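Local structure of ammonium transporter (Kuenenia stuttgartiensis, 6EU6) at residues I239-M244 with V287-A292; V337-Q342 with H355-Q360; I14-M19 with F97-V102; H171-W176 with I365-W370; F65-S70 with W142-L147. The protein probably senses ammonium at the membrane, as an Amt-family protein that signals through a histidine kinase. One frame throughout, in Å; residues are numbered along the deposited sequence.

Contact 1: residues I239-M244 with V287-A292; sequences ILNTNM and VTPVSA
Asn241, on helix 234-261 of the Amt transporter fold, reaches across to the start of helix 289-312, where Thr288 takes the N-cap position and Pro289 begins the helix. Asn241 CB rests 3.8 Å from Ala292 CB, which also lies 3.6 Å from Asn241 O. CG of Asn241 stands anti to the carbonyl carbon (chi1 -71°), beside the backbone N, and there the amide divides between two neighbours. Asn241 OD1 lies against Pro289, 3.1 Å from its CA and 3.5 Å from its CG; the nearby proline nitrogen has no hydrogen to offer it. Asn241 ND2 donates to Val287 O over 3.0 Å, in a bent bond with an angle of 136° at the hydrogen. The donor comes from above the carbonyl plane, 55° out of it. A second acceptor, Ser284 O, also bonds ND2, so two carbonyls of the loop before the helix grip this buried nitrogen and fix the way the amide is turned. Leu240 crosses Pro289 at about a right angle, its CD2 4.0 Å from the proline CG. Phe59 of the second subunit packs on Pro289 and Leu56 of that subunit on Met244, so the contact is part of a subunit interface of the trimer. Val287 CG2 also touches the amide, 3.7 Å from Asn241 ND2.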
# COMPACT_ATOMS: atom_id res chain seq x y z
N ILE A 239 1.69 8.33 -16.11
CA ILE A 239 1.80 7.04 -15.37
C ILE A 239 2.20 5.88 -16.25
O ILE A 239 3.00 5.06 -15.85
CB ILE A 239 0.49 6.83 -14.62
CG1 ILE A 239 0.54 7.83 -13.46
CG2 ILE A 239 0.38 5.40 -14.12
CD1 ILE A 239 -0.58 7.88 -12.49
N LEU A 240 1.63 5.82 -17.45
CA LEU A 240 2.03 4.83 -18.43
C LEU A 240 3.51 4.97 -18.78
O LEU A 240 4.26 4.00 -18.74
CB LEU A 240 1.16 4.94 -19.69
CG LEU A 240 1.57 3.96 -20.81
CD1 LEU A 240 1.40 2.48 -20.36
CD2 LEU A 240 0.82 4.18 -22.12
N ASN A 241 3.98 6.21 -18.99
CA ASN A 241 5.39 6.35 -19.25
C ASN A 241 6.23 5.93 -18.06
O ASN A 241 7.32 5.36 -18.23
CB ASN A 241 5.75 7.80 -19.60
CG ASN A 241 5.25 8.23 -20.94
OD1 ASN A 241 4.95 7.41 -21.84
ND2 ASN A 241 5.13 9.56 -21.10
N THR A 242 5.80 6.26 -16.83
CA THR A 242 6.57 5.85 -15.69
C THR A 242 6.70 4.31 -15.67
O THR A 242 7.74 3.78 -15.47
CB THR A 242 5.88 6.39 -14.42
OG1 THR A 242 5.88 7.82 -14.51
CG2 THR A 242 6.59 5.94 -13.18
N ASN A 243 5.60 3.61 -15.94
CA ASN A 243 5.58 2.17 -15.91
C ASN A 243 6.48 1.59 -16.99
O ASN A 243 7.25 0.61 -16.78
CB ASN A 243 4.19 1.63 -16.10
CG ASN A 243 4.13 0.17 -15.74
OD1 ASN A 243 4.18 -0.20 -14.57
ND2 ASN A 243 4.00 -0.69 -16.77
N MET A 244 6.39 2.19 -18.15
CA MET A 244 7.16 1.65 -19.25
C MET A 244 8.65 1.86 -19.05
O MET A 244 9.43 1.02 -19.49
CB MET A 244 6.70 2.24 -20.62
CG MET A 244 5.26 2.00 -20.95
SD MET A 244 4.84 0.27 -20.88
CE MET A 244 5.94 -0.48 -22.09
N VAL A 287 7.25 13.14 -22.93
CA VAL A 287 7.76 12.11 -23.85
C VAL A 287 6.63 11.17 -24.20
O VAL A 287 5.59 11.18 -23.54
CB VAL A 287 8.97 11.33 -23.29
CG1 VAL A 287 10.06 12.28 -22.85
CG2 VAL A 287 8.61 10.40 -22.10
N THR A 288 6.82 10.43 -25.27
CA THR A 288 5.90 9.38 -25.73
C THR A 288 6.25 8.05 -25.01
O THR A 288 7.38 7.85 -24.54
CB THR A 288 6.04 9.13 -27.28
OG1 THR A 288 7.37 8.68 -27.58
CG2 THR A 288 5.71 10.39 -28.13
N PRO A 289 5.32 7.10 -25.00
CA PRO A 289 5.66 5.84 -24.36
C PRO A 289 6.87 5.13 -24.98
O PRO A 289 7.67 4.56 -24.23
CB PRO A 289 4.40 5.01 -24.54
CG PRO A 289 3.31 6.01 -24.62
CD PRO A 289 3.91 7.17 -25.38
N VAL A 290 7.05 5.22 -26.32
CA VAL A 290 8.23 4.64 -26.90
C VAL A 290 9.51 5.32 -26.45
O VAL A 290 10.48 4.64 -26.19
CB VAL A 290 8.16 4.48 -28.47
CG1 VAL A 290 9.50 4.03 -29.04
CG2 VAL A 290 7.15 3.40 -28.82
N SER A 291 9.53 6.64 -26.30
CA SER A 291 10.74 7.27 -25.78
C SER A 291 11.00 6.87 -24.30
O SER A 291 12.17 6.83 -23.82
CB SER A 291 10.62 8.76 -25.84
OG SER A 291 10.34 9.22 -27.13
N ALA A 292 9.91 6.67 -23.55
CA ALA A 292 10.02 6.20 -22.11
C ALA A 292 10.69 4.84 -22.11
O ALA A 292 11.54 4.58 -21.28
CB ALA A 292 8.67 6.18 -21.45

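Contact 2: residues V337-Q342 with H355-Q360; sequences VAIFAQ and HQLGIQ
Ala338 and Leu357 are where the successive helices 322-340 and 353-385 of the Amt helical bundle come closest here, the methyl of Ala338 lying 3.4 Å from Leu357 N. The same CB meets Leu357 CB at 3.8 Å and Gln356 CB at 3.9 Å, so it sits directly on the backbone of the facing helix. One turn on, the side chain of Gln360 crosses that of Val337 at about a right angle, with Gln360 NE2 3.7 Å from Val337 CB. A bend at chi2 (-55°) brings Gln360 CD toward Val337. Behind this first shell the two glutamines are linked: Gln356 NE2 donates to Gln360 OE1 over 3.1 Å, from a position 36° out of the carbonyl plane. Each amide has further partners. Gln356 OE1 accepts from the backbone N of Leu347 and Ala348 and its NE2 also bonds Gly160 O, while Gln360 NE2 bonds Ile162 O and Thr334 O. Arg353 adds bonds to the carbonyls of Ala338 and Ala341, near the C-terminal end of helix 322-340. The two segments share no hydrogen bond: they meet by van der Waals contact, and the buried glutamine amides spend their polar atoms on each other and on surrounding backbone.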
# COMPACT_ATOMS: atom_id res chain seq x y z
N VAL A 337 15.90 14.65 -21.08
CA VAL A 337 14.93 15.63 -21.37
C VAL A 337 15.22 16.31 -22.76
O VAL A 337 14.33 16.45 -23.63
CB VAL A 337 14.97 16.75 -20.30
CG1 VAL A 337 14.30 18.04 -20.85
CG2 VAL A 337 14.31 16.30 -19.00
N ALA A 338 16.45 16.77 -22.95
CA ALA A 338 16.84 17.44 -24.24
C ALA A 338 16.69 16.54 -25.47
O ALA A 338 16.31 17.02 -26.54
CB ALA A 338 18.27 18.01 -24.17
N ILE A 339 16.99 15.26 -25.30
CA ILE A 339 16.97 14.29 -26.40
C ILE A 339 15.58 13.91 -26.74
O ILE A 339 15.27 13.81 -27.92
CB ILE A 339 17.77 13.07 -26.07
CG1 ILE A 339 19.16 13.46 -25.62
CG2 ILE A 339 17.84 12.08 -27.22
CD1 ILE A 339 19.78 14.51 -26.51
N PHE A 340 14.71 13.76 -25.74
CA PHE A 340 13.43 13.08 -26.00
C PHE A 340 12.19 13.88 -25.86
O PHE A 340 11.10 13.47 -26.39
CB PHE A 340 13.27 11.82 -25.09
CG PHE A 340 14.24 10.74 -25.40
CD1 PHE A 340 14.01 9.88 -26.44
CD2 PHE A 340 15.39 10.61 -24.71
CE1 PHE A 340 14.92 8.90 -26.75
CE2 PHE A 340 16.30 9.63 -24.99
CZ PHE A 340 16.08 8.75 -26.02
N ALA A 341 12.26 14.96 -25.12
CA ALA A 341 11.08 15.73 -24.86
C ALA A 341 10.48 16.30 -26.14
O ALA A 341 11.21 16.61 -27.09
CB ALA A 341 11.37 16.86 -23.90
N GLN A 342 9.15 16.37 -26.15
CA GLN A 342 8.39 17.05 -27.18
C GLN A 342 8.86 18.50 -27.28
O GLN A 342 8.99 19.21 -26.27
CB GLN A 342 6.89 17.00 -26.85
CG GLN A 342 6.01 17.35 -28.01
CD GLN A 342 6.35 16.47 -29.20
OE1 GLN A 342 6.38 15.25 -29.06
NE2 GLN A 342 6.67 17.09 -30.36
N HIS A 355 20.99 23.18 -27.39
CA HIS A 355 21.08 24.23 -26.41
C HIS A 355 20.41 23.69 -25.12
O HIS A 355 20.93 23.85 -24.07
CB HIS A 355 20.33 25.46 -26.94
CG HIS A 355 20.70 26.75 -26.28
ND1 HIS A 355 21.63 27.61 -26.81
CD2 HIS A 355 20.23 27.34 -25.16
CE1 HIS A 355 21.73 28.67 -26.03
NE2 HIS A 355 20.90 28.53 -25.01
N GLN A 356 19.23 23.06 -25.20
CA GLN A 356 18.63 22.46 -23.98
C GLN A 356 19.56 21.47 -23.31
O GLN A 356 19.63 21.43 -22.07
CB GLN A 356 17.31 21.78 -24.32
CG GLN A 356 16.51 21.41 -23.10
CD GLN A 356 15.94 22.63 -22.46
OE1 GLN A 356 15.23 23.38 -23.11
NE2 GLN A 356 16.21 22.82 -21.19
N LEU A 357 20.31 20.69 -24.09
CA LEU A 357 21.25 19.75 -23.53
C LEU A 357 22.30 20.46 -22.69
O LEU A 357 22.78 19.92 -21.67
CB LEU A 357 21.94 18.93 -24.60
CG LEU A 357 22.76 17.75 -24.15
CD1 LEU A 357 21.95 16.73 -23.31
CD2 LEU A 357 23.36 17.06 -25.37
N GLY A 358 22.67 21.69 -23.08
CA GLY A 358 23.78 22.41 -22.42
C GLY A 358 23.19 22.96 -21.10
O GLY A 358 23.84 22.95 -20.11
N ILE A 359 21.94 23.41 -21.12
CA ILE A 359 21.26 23.91 -19.91
C ILE A 359 21.02 22.73 -18.93
O ILE A 359 21.18 22.89 -17.73
CB ILE A 359 19.92 24.60 -20.28
CG1 ILE A 359 20.16 25.92 -21.02
CG2 ILE A 359 19.04 24.84 -19.08
CD1 ILE A 359 19.00 26.33 -21.90
N GLN A 360 20.63 21.56 -19.45
CA GLN A 360 20.43 20.40 -18.60
C GLN A 360 21.75 20.00 -17.96
O GLN A 360 21.87 19.84 -16.72
CB GLN A 360 19.80 19.24 -19.36
CG GLN A 360 18.36 19.49 -19.92
CD GLN A 360 17.37 19.92 -18.89
OE1 GLN A 360 17.01 21.09 -18.80
NE2 GLN A 360 16.92 18.96 -18.06

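Contact 3: residues I14-M19 with F97-V102; sequences IMAACM and FFFQMV
Ala17 and Phe99 approach to 4.7 Å between CA atoms where helices 2-34 and 93-114 run side by side in the same direction, their local axes 8.8 Å apart and crossing at 19°. The small methyl of Ala17 makes this closeness possible and touches three residues of the other helix. Ala17 CB lies 3.7 Å from Phe98 CD2, approached obliquely, and 3.9 Å from Phe99 CD1, where it meets the ring at its edge, near the plane. Val102 CG2 lies 4.1 Å from Ala17 CB and closer, 3.6 Å, to Ala17 O. Both phenylalanines have CG anti to the backbone N (chi1 -176° for Phe98), but their successive positions on the helix send the rings to different neighbours. Ile14 crosses Phe98 at about a right angle and brings CD1 to 3.9 Å from Phe98 CD2; the methyl of Ala16 touches Phe99 CE1 at the same distance. This parallel helix pair of the Amt fold faces neighbouring subunits of the trimer: Phe98 pairs edge-to-face with Phe221 of the third subunit, and Met15 packs on Met15 of the second. Within its own chain the contact is flanked by helix 206-226 beside Met19 and by helix 40-67 beside Met101.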
# COMPACT_ATOMS: atom_id res chain seq x y z
N ILE A 14 -3.26 15.52 -3.53
CA ILE A 14 -3.17 14.98 -2.16
C ILE A 14 -3.10 13.45 -2.19
O ILE A 14 -2.31 12.83 -1.46
CB ILE A 14 -4.27 15.58 -1.20
CG1 ILE A 14 -3.82 15.57 0.22
CG2 ILE A 14 -5.52 14.77 -1.27
CD1 ILE A 14 -2.75 16.55 0.58
N MET A 15 -3.84 12.84 -3.10
CA MET A 15 -3.73 11.37 -3.27
C MET A 15 -2.30 10.96 -3.69
O MET A 15 -1.70 10.03 -3.14
CB MET A 15 -4.75 10.85 -4.29
CG MET A 15 -6.03 10.24 -3.71
SD MET A 15 -5.64 8.81 -2.56
CE MET A 15 -4.13 7.96 -2.97
N ALA A 16 -1.77 11.65 -4.69
CA ALA A 16 -0.40 11.43 -5.13
C ALA A 16 0.56 11.64 -4.01
O ALA A 16 1.51 10.89 -3.88
CB ALA A 16 -0.08 12.36 -6.29
N ALA A 17 0.33 12.65 -3.19
CA ALA A 17 1.23 12.89 -2.10
C ALA A 17 1.25 11.71 -1.11
O ALA A 17 2.30 11.31 -0.56
CB ALA A 17 0.90 14.19 -1.39
N CYS A 18 0.10 11.18 -0.85
CA CYS A 18 -0.00 10.04 0.03
C CYS A 18 0.72 8.83 -0.61
O CYS A 18 1.35 8.03 0.09
CB CYS A 18 -1.45 9.67 0.32
SG CYS A 18 -2.35 10.93 1.26
N MET A 19 0.62 8.68 -1.93
CA MET A 19 1.34 7.57 -2.56
C MET A 19 2.86 7.76 -2.39
O MET A 19 3.63 6.81 -2.19
CB MET A 19 0.97 7.47 -4.06
CG MET A 19 -0.45 7.16 -4.32
SD MET A 19 -1.00 7.35 -6.01
CE MET A 19 -0.08 6.01 -6.82
N PHE A 97 1.68 22.08 -0.55
CA PHE A 97 2.65 22.08 0.53
C PHE A 97 2.99 20.63 0.98
O PHE A 97 4.18 20.29 1.13
CB PHE A 97 2.09 22.85 1.70
CG PHE A 97 3.09 23.16 2.74
CD1 PHE A 97 3.36 22.28 3.76
CD2 PHE A 97 3.72 24.39 2.75
CE1 PHE A 97 4.28 22.57 4.75
CE2 PHE A 97 4.60 24.70 3.77
CZ PHE A 97 4.91 23.77 4.75
N PHE A 98 1.97 19.78 1.11
CA PHE A 98 2.23 18.46 1.60
C PHE A 98 2.93 17.62 0.54
O PHE A 98 3.82 16.82 0.88
CB PHE A 98 0.93 17.77 2.06
CG PHE A 98 1.17 16.41 2.67
CD1 PHE A 98 2.07 16.24 3.73
CD2 PHE A 98 0.60 15.29 2.11
CE1 PHE A 98 2.37 14.99 4.24
CE2 PHE A 98 0.88 14.02 2.63
CZ PHE A 98 1.75 13.87 3.70
N PHE A 99 2.49 17.76 -0.70
CA PHE A 99 3.16 17.17 -1.85
C PHE A 99 4.65 17.49 -1.90
O PHE A 99 5.49 16.59 -1.98
CB PHE A 99 2.43 17.57 -3.12
CG PHE A 99 2.90 16.83 -4.37
CD1 PHE A 99 2.48 15.55 -4.63
CD2 PHE A 99 3.75 17.42 -5.27
CE1 PHE A 99 2.90 14.86 -5.82
CE2 PHE A 99 4.15 16.77 -6.44
CZ PHE A 99 3.75 15.46 -6.70
N GLN A 100 4.99 18.74 -1.69
CA GLN A 100 6.38 19.10 -1.74
C GLN A 100 7.07 18.60 -0.46
O GLN A 100 8.23 18.31 -0.51
CB GLN A 100 6.55 20.62 -1.89
CG GLN A 100 5.99 21.20 -3.20
CD GLN A 100 6.73 20.65 -4.42
OE1 GLN A 100 7.88 20.29 -4.34
NE2 GLN A 100 6.04 20.53 -5.54
N MET A 101 6.37 18.50 0.69
CA MET A 101 7.00 17.94 1.87
C MET A 101 7.44 16.49 1.65
O MET A 101 8.53 16.10 2.04
CB MET A 101 6.05 18.02 3.10
CG MET A 101 6.64 17.46 4.38
SD MET A 101 5.45 17.62 5.75
CE MET A 101 5.68 19.37 5.99
N VAL A 102 6.56 15.68 1.05
CA VAL A 102 6.94 14.30 0.86
C VAL A 102 8.06 14.18 -0.22
O VAL A 102 8.85 13.25 -0.19
CB VAL A 102 5.73 13.36 0.61
CG1 VAL A 102 4.82 13.38 1.84
CG2 VAL A 102 4.94 13.73 -0.62

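Contact 4: residues H171-W176 with I365-W370; sequences HSIGGW and IVAFSW
Trp176 and Phe368 join helix 353-385 to helix 167-185, which also carries His171; the hydrogen bond of His171 ND1 to His326 ND1 marks the twin-histidine pair characteristic of Amt pores. The local axes lie 8.9 Å apart and cross at -31°. The two aromatics form a T-shaped stack: the edge of Phe368 points at the indole face, with Phe368 CD1 3.6 Å from Trp176 CD2. The ring planes stand at 73°, and the Phe368 centroid lies 4.9 Å from that of the indole five-membered ring. CG of Phe368 is anti to the backbone N (chi1 -179°), and its CB also sits over the indole, making a CH-pi contact 4.2 Å from the five-membered ring centroid. The backbone joins in, Phe368 CA being 3.5 Å from Trp176 CD1. A turn earlier on helix 167-185, Ile173 CD1 rests 3.8 Å from the methyl of Ala367 and reaches the edge of Trp370, whose NE1 is bonded to Ile135 O. Phe368 stacks in turn on Phe372. No hydrogen bond spans the two segments, although Ile173 O bonds Ser371 OG just beyond; they are matched by ring shape, dispersion and the weak attraction of C-H groups to an indole pi face.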
# COMPACT_ATOMS: atom_id res chain seq x y z
N HIS A 171 16.37 13.42 -6.75
CA HIS A 171 17.12 12.22 -6.74
C HIS A 171 18.61 12.49 -6.82
O HIS A 171 19.38 12.00 -6.02
CB HIS A 171 16.56 11.36 -7.88
CG HIS A 171 15.19 10.84 -7.54
ND1 HIS A 171 14.96 9.94 -6.53
CD2 HIS A 171 13.98 11.11 -8.08
CE1 HIS A 171 13.68 9.67 -6.46
NE2 HIS A 171 13.06 10.40 -7.36
N SER A 172 19.07 13.24 -7.82
CA SER A 172 20.54 13.55 -7.86
C SER A 172 20.99 14.32 -6.65
O SER A 172 22.04 14.01 -6.03
CB SER A 172 20.96 14.22 -9.16
OG SER A 172 20.75 13.31 -10.22
N ILE A 173 20.20 15.30 -6.25
CA ILE A 173 20.57 16.05 -5.05
C ILE A 173 20.75 15.16 -3.84
O ILE A 173 21.74 15.25 -3.12
CB ILE A 173 19.50 17.14 -4.79
CG1 ILE A 173 19.66 18.26 -5.84
CG2 ILE A 173 19.61 17.70 -3.36
CD1 ILE A 173 20.83 19.24 -5.59
N GLY A 174 19.75 14.32 -3.56
CA GLY A 174 19.88 13.37 -2.48
C GLY A 174 21.01 12.37 -2.67
O GLY A 174 21.69 12.03 -1.71
N GLY A 175 21.23 11.92 -3.92
CA GLY A 175 22.22 10.91 -4.21
C GLY A 175 23.67 11.45 -4.03
O GLY A 175 24.52 10.74 -3.52
N TRP A 176 23.93 12.70 -4.43
CA TRP A 176 25.27 13.32 -4.26
C TRP A 176 25.57 13.64 -2.79
O TRP A 176 26.71 13.49 -2.32
CB TRP A 176 25.41 14.59 -5.15
CG TRP A 176 25.22 14.35 -6.61
CD1 TRP A 176 24.56 15.16 -7.48
CD2 TRP A 176 25.64 13.21 -7.38
NE1 TRP A 176 24.54 14.61 -8.72
CE2 TRP A 176 25.23 13.44 -8.71
CE3 TRP A 176 26.40 12.07 -7.11
CZ2 TRP A 176 25.46 12.55 -9.72
CZ3 TRP A 176 26.65 11.19 -8.14
CH2 TRP A 176 26.17 11.43 -9.42
N ILE A 365 25.59 19.76 -13.31
CA ILE A 365 26.87 20.15 -12.69
C ILE A 365 26.71 21.02 -11.49
O ILE A 365 27.46 20.91 -10.51
CB ILE A 365 27.78 20.84 -13.76
CG1 ILE A 365 28.31 19.75 -14.67
CG2 ILE A 365 28.90 21.60 -13.11
CD1 ILE A 365 28.60 20.22 -16.07
N VAL A 366 25.77 21.95 -11.54
CA VAL A 366 25.47 22.78 -10.39
C VAL A 366 24.92 21.92 -9.23
O VAL A 366 25.33 22.10 -8.12
CB VAL A 366 24.49 23.88 -10.75
CG1 VAL A 366 23.99 24.59 -9.49
CG2 VAL A 366 25.16 24.87 -11.72
N ALA A 367 24.02 20.98 -9.52
CA ALA A 367 23.45 20.07 -8.49
C ALA A 367 24.53 19.25 -7.80
O ALA A 367 24.63 19.18 -6.53
CB ALA A 367 22.35 19.17 -9.08
N PHE A 368 25.45 18.74 -8.61
CA PHE A 368 26.58 18.01 -8.08
C PHE A 368 27.42 18.90 -7.24
O PHE A 368 27.76 18.55 -6.12
CB PHE A 368 27.40 17.33 -9.21
CG PHE A 368 28.56 16.55 -8.71
CD1 PHE A 368 28.41 15.23 -8.34
CD2 PHE A 368 29.80 17.17 -8.52
CE1 PHE A 368 29.46 14.50 -7.83
CE2 PHE A 368 30.86 16.43 -8.00
CZ PHE A 368 30.70 15.10 -7.66
N SER A 369 27.81 20.05 -7.76
CA SER A 369 28.78 20.89 -7.02
C SER A 369 28.20 21.35 -5.70
O SER A 369 28.92 21.41 -4.68
CB SER A 369 29.19 22.13 -7.85
OG SER A 369 29.75 21.72 -9.10
N TRP A 370 26.93 21.76 -5.74
CA TRP A 370 26.25 22.21 -4.54
C TRP A 370 26.08 21.08 -3.49
O TRP A 370 26.47 21.24 -2.34
CB TRP A 370 24.91 22.78 -4.97
CG TRP A 370 23.95 23.28 -3.84
CD1 TRP A 370 22.72 22.70 -3.47
CD2 TRP A 370 24.08 24.45 -3.06
NE1 TRP A 370 22.12 23.47 -2.48
CE2 TRP A 370 22.95 24.52 -2.19
CE3 TRP A 370 25.08 25.43 -2.94
CZ2 TRP A 370 22.77 25.58 -1.28
CZ3 TRP A 370 24.89 26.48 -2.03
CH2 TRP A 370 23.75 26.54 -1.21

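Contact 5: residues F65-S70 with W142-L147; sequences FMFGKS and WAWGNL
Met66 and Phe67, at the C-terminal end of helix 40-67, pack on Trp144 and the turn that follows it. The apolar contacts come first. The Met66 chain is extended beyond CG (chi3 175°) and lies beside the Trp144 side chain, pointing the same way, with Met66 CE 3.4 Å from Trp144 CE3. Phe67 works mainly through CE1, which is 3.9 Å from Leu147 CD2 and 4.1 Å from Trp144 CB. Phe67 CE1 also approaches the carbonyl O of Trp144, at 3.5 Å, an oxygen that accepts from Leu147 N to close a type I beta turn. The polar link runs through water: one molecule donates to Phe67 O at 2.9 Å and to Gly145 O at 2.8 Å, tying the two backbones together without a direct bond. Gln152 strengthens the join, its NE2 serving both Gly145 O and Gly68 O, while Trp144 NE1 is held by Asp163 O. A bound buffer molecule, MES, lies beside Leu147, consistent with a pocket in the position of the outer vestibule of Amt proteins. Helix 93-114 covers the contact with Gln100 and Phe103, and Val169 of helix 167-185 touches both Met66 and Trp144.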
# COMPACT_ATOMS: atom_id res chain seq x y z
N PHE A 65 12.33 28.53 2.05
CA PHE A 65 13.53 28.70 1.25
C PHE A 65 13.31 28.30 -0.19
O PHE A 65 13.87 28.92 -1.11
CB PHE A 65 14.69 27.89 1.79
CG PHE A 65 15.35 28.44 3.03
CD1 PHE A 65 15.18 29.75 3.46
CD2 PHE A 65 16.20 27.63 3.75
CE1 PHE A 65 15.81 30.23 4.61
CE2 PHE A 65 16.89 28.12 4.86
CZ PHE A 65 16.69 29.44 5.32
N MET A 66 12.52 27.25 -0.40
CA MET A 66 12.35 26.67 -1.72
C MET A 66 11.33 27.44 -2.58
O MET A 66 11.54 27.68 -3.77
CB MET A 66 11.86 25.22 -1.57
CG MET A 66 11.81 24.46 -2.92
SD MET A 66 12.00 22.67 -2.56
CE MET A 66 11.77 21.96 -4.22
N PHE A 67 10.20 27.78 -1.98
CA PHE A 67 9.07 28.32 -2.73
C PHE A 67 8.61 29.74 -2.32
O PHE A 67 7.73 30.30 -3.01
CB PHE A 67 7.87 27.36 -2.60
CG PHE A 67 8.08 26.06 -3.33
CD1 PHE A 67 8.12 26.02 -4.75
CD2 PHE A 67 8.27 24.90 -2.64
CE1 PHE A 67 8.38 24.80 -5.40
CE2 PHE A 67 8.44 23.69 -3.28
CZ PHE A 67 8.55 23.64 -4.65
N GLY A 68 9.16 30.28 -1.23
CA GLY A 68 8.78 31.59 -0.79
C GLY A 68 9.34 32.69 -1.71
O GLY A 68 9.94 32.44 -2.77
N LYS A 69 9.12 33.92 -1.27
CA LYS A 69 9.30 35.04 -2.12
C LYS A 69 10.76 35.09 -2.42
O LYS A 69 11.62 35.03 -1.54
CB LYS A 69 8.73 36.28 -1.45
CG LYS A 69 9.09 37.62 -2.08
CD LYS A 69 8.61 38.74 -1.14
CE LYS A 69 9.19 40.09 -1.50
NZ LYS A 69 8.68 40.62 -2.80
N SER A 70 11.06 35.17 -3.71
CA SER A 70 12.43 35.00 -4.16
C SER A 70 13.30 36.23 -3.90
O SER A 70 12.94 37.32 -4.31
CB SER A 70 12.51 34.72 -5.67
OG SER A 70 13.87 34.50 -6.01
N TRP A 142 16.22 27.29 -7.01
CA TRP A 142 16.89 27.61 -8.28
C TRP A 142 16.15 27.02 -9.44
O TRP A 142 16.05 27.66 -10.51
CB TRP A 142 18.34 27.16 -8.27
CG TRP A 142 19.15 27.76 -7.20
CD1 TRP A 142 18.80 28.82 -6.37
CD2 TRP A 142 20.45 27.35 -6.78
NE1 TRP A 142 19.81 29.05 -5.45
CE2 TRP A 142 20.83 28.17 -5.71
CE3 TRP A 142 21.32 26.35 -7.19
CZ2 TRP A 142 22.03 28.00 -5.05
CZ3 TRP A 142 22.49 26.22 -6.55
CH2 TRP A 142 22.83 27.02 -5.49
N ALA A 143 15.67 25.78 -9.24
CA ALA A 143 15.08 24.94 -10.33
C ALA A 143 13.60 25.11 -10.45
O ALA A 143 13.03 25.17 -11.55
CB ALA A 143 15.43 23.46 -10.10
N TRP A 144 12.95 25.33 -9.31
CA TRP A 144 11.51 25.31 -9.25
C TRP A 144 10.90 26.52 -8.52
O TRP A 144 9.74 26.48 -8.21
CB TRP A 144 11.07 24.04 -8.46
CG TRP A 144 11.23 22.71 -9.16
CD1 TRP A 144 11.56 22.48 -10.47
CD2 TRP A 144 11.05 21.43 -8.57
NE1 TRP A 144 11.60 21.11 -10.73
CE2 TRP A 144 11.26 20.45 -9.58
CE3 TRP A 144 10.69 21.02 -7.29
CZ2 TRP A 144 11.14 19.11 -9.34
CZ3 TRP A 144 10.55 19.67 -7.03
CH2 TRP A 144 10.81 18.71 -8.07
N GLY A 145 11.67 27.55 -8.17
CA GLY A 145 11.16 28.63 -7.40
C GLY A 145 10.12 29.51 -8.12
O GLY A 145 9.49 30.37 -7.52
N ASN A 146 9.86 29.21 -9.37
CA ASN A 146 8.74 29.86 -10.05
C ASN A 146 7.38 29.27 -9.73
O ASN A 146 6.40 29.75 -10.22
CB ASN A 146 8.92 29.79 -11.57
CG ASN A 146 8.89 28.35 -12.11
OD1 ASN A 146 9.52 27.46 -11.62
ND2 ASN A 146 8.22 28.19 -13.13
N LEU A 147 7.31 28.16 -9.00
CA LEU A 147 6.11 27.29 -9.15
C LEU A 147 4.94 27.74 -8.26
O LEU A 147 3.80 27.50 -8.57
CB LEU A 147 6.46 25.84 -8.76
CG LEU A 147 5.63 24.62 -9.13
CD1 LEU A 147 5.60 24.43 -10.63
CD2 LEU A 147 6.32 23.42 -8.44
O HOH W 1 7.46 29.65 -5.79

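Overall arrangement
Contacts 1 and 2 adjoin, their centres about 17 Å apart: Phe340 CD1 lies 3.6 Å from Ser291 CB, and helices 289-312 and 322-340 follow each other in the chain. Contact 2 shares helix 353-385 with contact 4, centres about 18 Å apart. Contact 4 meets contact 5 through Trp142, whose CH2 is 3.7 Å from Trp370 CD2. Gln100 bridges contacts 3 and 5, its OE1 3.4 Å from Phe67 CZ; bound MES lies about 5 Å from the Phe99 side chain and about 3 Å from that of Leu147. Contacts 1 and 3 reach other subunits, whereas 2, 4 and 5 stay within one. The detergent ZDM approaches Phe368 of contact 4 to about 4 Å.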